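Local coordinates for uncharacterized protein (PDB 5HBA) that probably serves as the globular recognition head of complement C1q subunit A in zebrafish innate immunity, assembling here as a trimer, at residues 46-57 with 123-134. Residues are numbered along the deposited sequence; the frame is centred on the assembly and turned at random.
Sequences VPGVYYFVFHAS and YAVFNGFLIYRN
L130 lays CD1 over one face of the Y50 ring, 3.9 Å from the ring centroid, a CH-pi contact. Next along the strand, on the other face of the sheet, V49 CB sits 4.1 Å from the Y132 ring centroid, over its face. Y132 CG stands between its own backbone N and carbonyl carbon (chi1 76°), which swings the ring back across V49. The strands run antiparallel, paired from S57–Y123 to Y51–F129 by alternating backbone hydrogen bonds. At V49 a classic beta bulge interrupts the ladder: V49 O takes I131 N at 2.7 Å and, weakly, Y132 N at 3.4 Å. Y50, F52, F54 and F126 face the interior of the jelly-roll sandwich, where F42 meets the Y50 and F52 rings edge-to-face and F6 meets F126. Y50 OH reaches back to V46 O in the ring plane, a hydrogen bond modelled at a doubtfully short 2.5 Å. A leucine in place of Y50 would probably leave V46 O without this donor and L130 CD1 without an aromatic face. The opposite face, with Y51, V53, H55, N127 and F129, meets the two other subunits. One water joins H55 NE2 (2.6 Å) to N127 ND2, the latter weakly; S91 and S7 hold H55 ND1 and N127 OD1, and ND2 also bonds G93 O of the second subunit. The sandwich side is thus mostly apolar and aromatic, while the trimer face adds satisfied polar groups.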
loop_
_atom_site.group_PDB
_atom_site.type_symbol
_atom_site.label_atom_id
_atom_site.label_comp_id
_atom_site.label_asym_id
_atom_site.label_seq_id
_atom_site.Cartn_x
_atom_site.Cartn_y
_atom_site.Cartn_z
ATOM N N VAL A 46 4.374 1.209 22.508
ATOM C CA VAL A 46 4.239 -0.240 22.653
ATOM C C VAL A 46 5.238 -0.978 21.764
ATOM O O VAL A 46 5.097 -0.988 20.539
ATOM C CB VAL A 46 2.824 -0.697 22.256
ATOM C CG1 VAL A 46 2.700 -2.214 22.365
ATOM C CG2 VAL A 46 1.776 -0.004 23.111
ATOM N N PRO A 47 6.253 -1.608 22.375
ATOM C CA PRO A 47 7.280 -2.338 21.620
ATOM C C PRO A 47 6.669 -3.492 20.836
ATOM O O PRO A 47 5.814 -4.205 21.367
ATOM C CB PRO A 47 8.200 -2.891 22.719
ATOM C CG PRO A 47 7.914 -2.034 23.929
ATOM C CD PRO A 47 6.465 -1.699 23.829
ATOM N N GLY A 48 7.093 -3.680 19.589
ATOM C CA GLY A 48 6.530 -4.746 18.781
ATOM C C GLY A 48 6.797 -4.606 17.294
ATOM O O GLY A 48 7.670 -3.840 16.868
ATOM N N VAL A 49 6.038 -5.360 16.509
ATOM C CA VAL A 49 6.190 -5.372 15.065
ATOM C C VAL A 49 5.028 -4.580 14.459
ATOM O O VAL A 49 3.864 -4.799 14.813
ATOM C CB VAL A 49 6.230 -6.814 14.540
ATOM C CG1 VAL A 49 6.257 -6.833 13.024
ATOM C CG2 VAL A 49 7.459 -7.529 15.098
ATOM N N TYR A 50 5.348 -3.646 13.565
ATOM C CA TYR A 50 4.357 -2.704 13.057
ATOM C C TYR A 50 4.267 -2.743 11.542
ATOM O O TYR A 50 5.239 -3.095 10.876
ATOM C CB TYR A 50 4.754 -1.284 13.460
ATOM C CG TYR A 50 4.473 -0.932 14.901
ATOM C CD1 TYR A 50 5.331 -1.337 15.916
ATOM C CD2 TYR A 50 3.356 -0.175 15.240
ATOM C CE1 TYR A 50 5.075 -1.005 17.240
ATOM C CE2 TYR A 50 3.091 0.163 16.551
ATOM C CZ TYR A 50 3.953 -0.258 17.548
ATOM O OH TYR A 50 3.676 0.089 18.849
ATOM N N TYR A 51 3.117 -2.348 10.998
ATOM C CA TYR A 51 3.031 -2.068 9.570
ATOM C C TYR A 51 2.877 -0.566 9.331
ATOM O O TYR A 51 2.069 0.100 9.989
ATOM C CB TYR A 51 1.870 -2.835 8.916
ATOM C CG TYR A 51 1.724 -2.547 7.439
ATOM C CD1 TYR A 51 2.709 -2.935 6.541
ATOM C CD2 TYR A 51 0.615 -1.867 6.947
ATOM C CE1 TYR A 51 2.591 -2.668 5.197
ATOM C CE2 TYR A 51 0.484 -1.598 5.598
ATOM C CZ TYR A 51 1.474 -2.006 4.732
ATOM O OH TYR A 51 1.356 -1.736 3.398
ATOM N N PHE A 52 3.657 -0.038 8.392
ATOM C CA PHE A 52 3.558 1.370 8.000
ATOM C C PHE A 52 3.370 1.461 6.484
ATOM O O PHE A 52 3.955 0.675 5.735
ATOM C CB PHE A 52 4.837 2.127 8.379
ATOM C CG PHE A 52 5.054 2.263 9.857
ATOM C CD1 PHE A 52 4.523 3.346 10.555
ATOM C CD2 PHE A 52 5.811 1.327 10.551
ATOM C CE1 PHE A 52 4.736 3.479 11.931
ATOM C CE2 PHE A 52 6.024 1.455 11.918
ATOM C CZ PHE A 52 5.478 2.528 12.608
ATOM N N VAL A 53 2.570 2.423 6.037
ATOM C CA VAL A 53 2.362 2.637 4.607
ATOM C C VAL A 53 1.982 4.094 4.372
ATOM O O VAL A 53 1.288 4.709 5.195
ATOM C CB VAL A 53 1.290 1.668 4.026
ATOM C CG1 VAL A 53 -0.110 2.026 4.518
ATOM C CG2 VAL A 53 1.316 1.664 2.493
ATOM N N PHE A 54 2.468 4.661 3.272
ATOM C CA PHE A 54 2.073 6.014 2.903
ATOM C C PHE A 54 1.611 6.082 1.446
ATOM O O PHE A 54 1.979 5.230 0.627
ATOM C CB PHE A 54 3.222 7.003 3.140
ATOM C CG PHE A 54 4.399 6.784 2.239
ATOM C CD1 PHE A 54 4.452 7.383 0.986
ATOM C CD2 PHE A 54 5.447 5.974 2.637
ATOM C CE1 PHE A 54 5.517 7.172 0.141
ATOM C CE2 PHE A 54 6.536 5.754 1.786
ATOM C CZ PHE A 54 6.568 6.362 0.542
ATOM N N HIS A 55 0.824 7.109 1.132
ATOM C CA HIS A 55 0.396 7.377 -0.247
ATOM C C HIS A 55 0.499 8.880 -0.449
ATOM O O HIS A 55 -0.138 9.660 0.280
ATOM C CB HIS A 55 -1.059 6.939 -0.494
ATOM C CG HIS A 55 -1.382 5.569 0.006
ATOM N ND1 HIS A 55 -1.041 4.415 -0.663
ATOM C CD2 HIS A 55 -2.061 5.165 1.121
ATOM C CE1 HIS A 55 -1.463 3.372 0.011
ATOM N NE2 HIS A 55 -2.077 3.785 1.098
ATOM N N ALA A 56 1.291 9.302 -1.426
ATOM C CA ALA A 56 1.604 10.728 -1.529
ATOM C C ALA A 56 1.781 11.212 -2.961
ATOM O O ALA A 56 2.277 10.471 -3.816
ATOM C CB ALA A 56 2.855 11.052 -0.696
ATOM N N SER A 57 1.391 12.464 -3.205
ATOM C CA SER A 57 1.566 13.082 -4.513
ATOM C C SER A 57 2.061 14.519 -4.453
ATOM O O SER A 57 1.724 15.287 -3.544
ATOM C CB SER A 57 0.292 13.001 -5.384
ATOM O OG SER A 57 -0.876 13.322 -4.667
ATOM N N TYR A 123 0.666 16.272 -1.037
ATOM C CA TYR A 123 -0.504 15.609 -0.496
ATOM C C TYR A 123 -0.025 14.276 0.042
ATOM O O TYR A 123 0.703 13.562 -0.648
ATOM C CB TYR A 123 -1.516 15.385 -1.606
ATOM C CG TYR A 123 -2.766 14.640 -1.204
ATOM C CD1 TYR A 123 -3.839 15.305 -0.612
ATOM C CD2 TYR A 123 -2.894 13.277 -1.455
ATOM C CE1 TYR A 123 -5.003 14.623 -0.268
ATOM C CE2 TYR A 123 -4.045 12.589 -1.109
ATOM C CZ TYR A 123 -5.089 13.266 -0.516
ATOM O OH TYR A 123 -6.233 12.586 -0.174
ATOM N N ALA A 124 -0.386 13.942 1.278
ATOM C CA ALA A 124 0.100 12.685 1.846
ATOM C C ALA A 124 -0.855 12.060 2.850
ATOM O O ALA A 124 -1.406 12.757 3.698
ATOM C CB ALA A 124 1.497 12.890 2.477
ATOM N N VAL A 125 -1.046 10.747 2.733
ATOM C CA VAL A 125 -1.753 9.953 3.732
ATOM C C VAL A 125 -0.745 8.950 4.296
ATOM O O VAL A 125 -0.123 8.204 3.545
ATOM C CB VAL A 125 -2.976 9.210 3.120
ATOM C CG1 VAL A 125 -3.668 8.353 4.176
ATOM C CG2 VAL A 125 -3.987 10.215 2.534
ATOM N N PHE A 126 -0.549 8.967 5.611
ATOM C CA PHE A 126 0.438 8.107 6.259
ATOM C C PHE A 126 -0.332 7.249 7.250
ATOM O O PHE A 126 -1.044 7.780 8.116
ATOM C CB PHE A 126 1.464 8.978 6.995
ATOM C CG PHE A 126 2.661 8.230 7.532
ATOM C CD1 PHE A 126 3.021 6.977 7.039
ATOM C CD2 PHE A 126 3.437 8.794 8.547
ATOM C CE1 PHE A 126 4.135 6.305 7.537
ATOM C CE2 PHE A 126 4.558 8.122 9.049
ATOM C CZ PHE A 126 4.901 6.872 8.545
ATOM N N ASN A 127 -0.204 5.931 7.112
ATOM C CA ASN A 127 -0.959 4.981 7.929
ATOM C C ASN A 127 -0.059 3.979 8.640
ATOM O O ASN A 127 1.023 3.634 8.145
ATOM C CB ASN A 127 -1.945 4.209 7.050
ATOM C CG ASN A 127 -2.878 5.122 6.290
ATOM O OD1 ASN A 127 -3.472 6.039 6.862
ATOM N ND2 ASN A 127 -3.014 4.878 4.985
ATOM N N GLY A 128 -0.512 3.487 9.790
ATOM C CA GLY A 128 0.268 2.501 10.523
ATOM C C GLY A 128 -0.496 1.821 11.642
ATOM O O GLY A 128 -1.447 2.383 12.181
ATOM N N PHE A 129 -0.076 0.612 12.002
ATOM C CA PHE A 129 -0.702 -0.105 13.113
ATOM C C PHE A 129 0.176 -1.231 13.647
ATOM O O PHE A 129 1.024 -1.782 12.930
ATOM C CB PHE A 129 -2.105 -0.623 12.737
ATOM C CG PHE A 129 -2.145 -1.408 11.460
ATOM C CD1 PHE A 129 -1.857 -2.769 11.456
ATOM C CD2 PHE A 129 -2.475 -0.790 10.263
ATOM C CE1 PHE A 129 -1.897 -3.494 10.278
ATOM C CE2 PHE A 129 -2.511 -1.515 9.076
ATOM C CZ PHE A 129 -2.229 -2.863 9.088
ATOM N N LEU A 130 -0.019 -1.552 14.922
ATOM C CA LEU A 130 0.679 -2.662 15.555
ATOM C C LEU A 130 0.191 -3.984 14.974
ATOM O O LEU A 130 -1.016 -4.192 14.818
ATOM C CB LEU A 130 0.427 -2.646 17.070
ATOM C CG LEU A 130 1.023 -3.830 17.848
ATOM C CD1 LEU A 130 2.520 -3.683 17.918
ATOM C CD2 LEU A 130 0.435 -3.957 19.244
ATOM N N ILE A 131 1.128 -4.874 14.648
ATOM C CA ILE A 131 0.770 -6.235 14.259
ATOM C C ILE A 131 0.768 -7.133 15.501
ATOM O O ILE A 131 -0.210 -7.837 15.768
ATOM C CB ILE A 131 1.714 -6.793 13.175
ATOM C CG1 ILE A 131 1.616 -5.949 11.894
ATOM C CG2 ILE A 131 1.386 -8.258 12.885
ATOM C CD1 ILE A 131 2.785 -6.191 10.909
ATOM N N TYR A 132 1.859 -7.113 16.260
ATOM C CA TYR A 132 1.890 -7.840 17.529
ATOM C C TYR A 132 2.862 -7.219 18.529
ATOM O O TYR A 132 3.866 -6.607 18.139
ATOM C CB TYR A 132 2.173 -9.337 17.306
ATOM C CG TYR A 132 3.615 -9.701 16.992
ATOM C CD1 TYR A 132 4.559 -9.824 18.012
ATOM C CD2 TYR A 132 4.023 -9.960 15.686
ATOM C CE1 TYR A 132 5.874 -10.166 17.742
ATOM C CE2 TYR A 132 5.345 -10.311 15.404
ATOM C CZ TYR A 132 6.261 -10.411 16.441
ATOM O OH TYR A 132 7.576 -10.751 16.189
ATOM N N ARG A 133 2.565 -7.384 19.818
ATOM C CA ARG A 133 3.406 -6.846 20.890
ATOM C C ARG A 133 4.664 -7.671 21.127
ATOM O O ARG A 133 4.593 -8.897 21.232
ATOM C CB ARG A 133 2.616 -6.770 22.201
ATOM C CG ARG A 133 1.626 -5.640 22.264
ATOM C CD ARG A 133 0.772 -5.716 23.520
ATOM N NE ARG A 133 -0.028 -4.504 23.694
ATOM C CZ ARG A 133 -1.216 -4.296 23.130
ATOM N NH1 ARG A 133 -1.759 -5.223 22.349
ATOM N NH2 ARG A 133 -1.862 -3.159 23.347
ATOM N N ASN A 134 5.806 -6.987 21.225
ATOM C CA ASN A 134 7.094 -7.620 21.534
ATOM C C ASN A 134 7.073 -8.182 22.946
ATOM O O ASN A 134 7.308 -7.446 23.910
ATOM C CB ASN A 134 8.246 -6.601 21.446
ATOM C CG ASN A 134 9.034 -6.698 20.151
ATOM O OD1 ASN A 134 9.020 -7.729 19.470
ATOM N ND2 ASN A 134 9.750 -5.617 19.812
HETATM O O HOH W 1 -3.168 2.475 3.029
#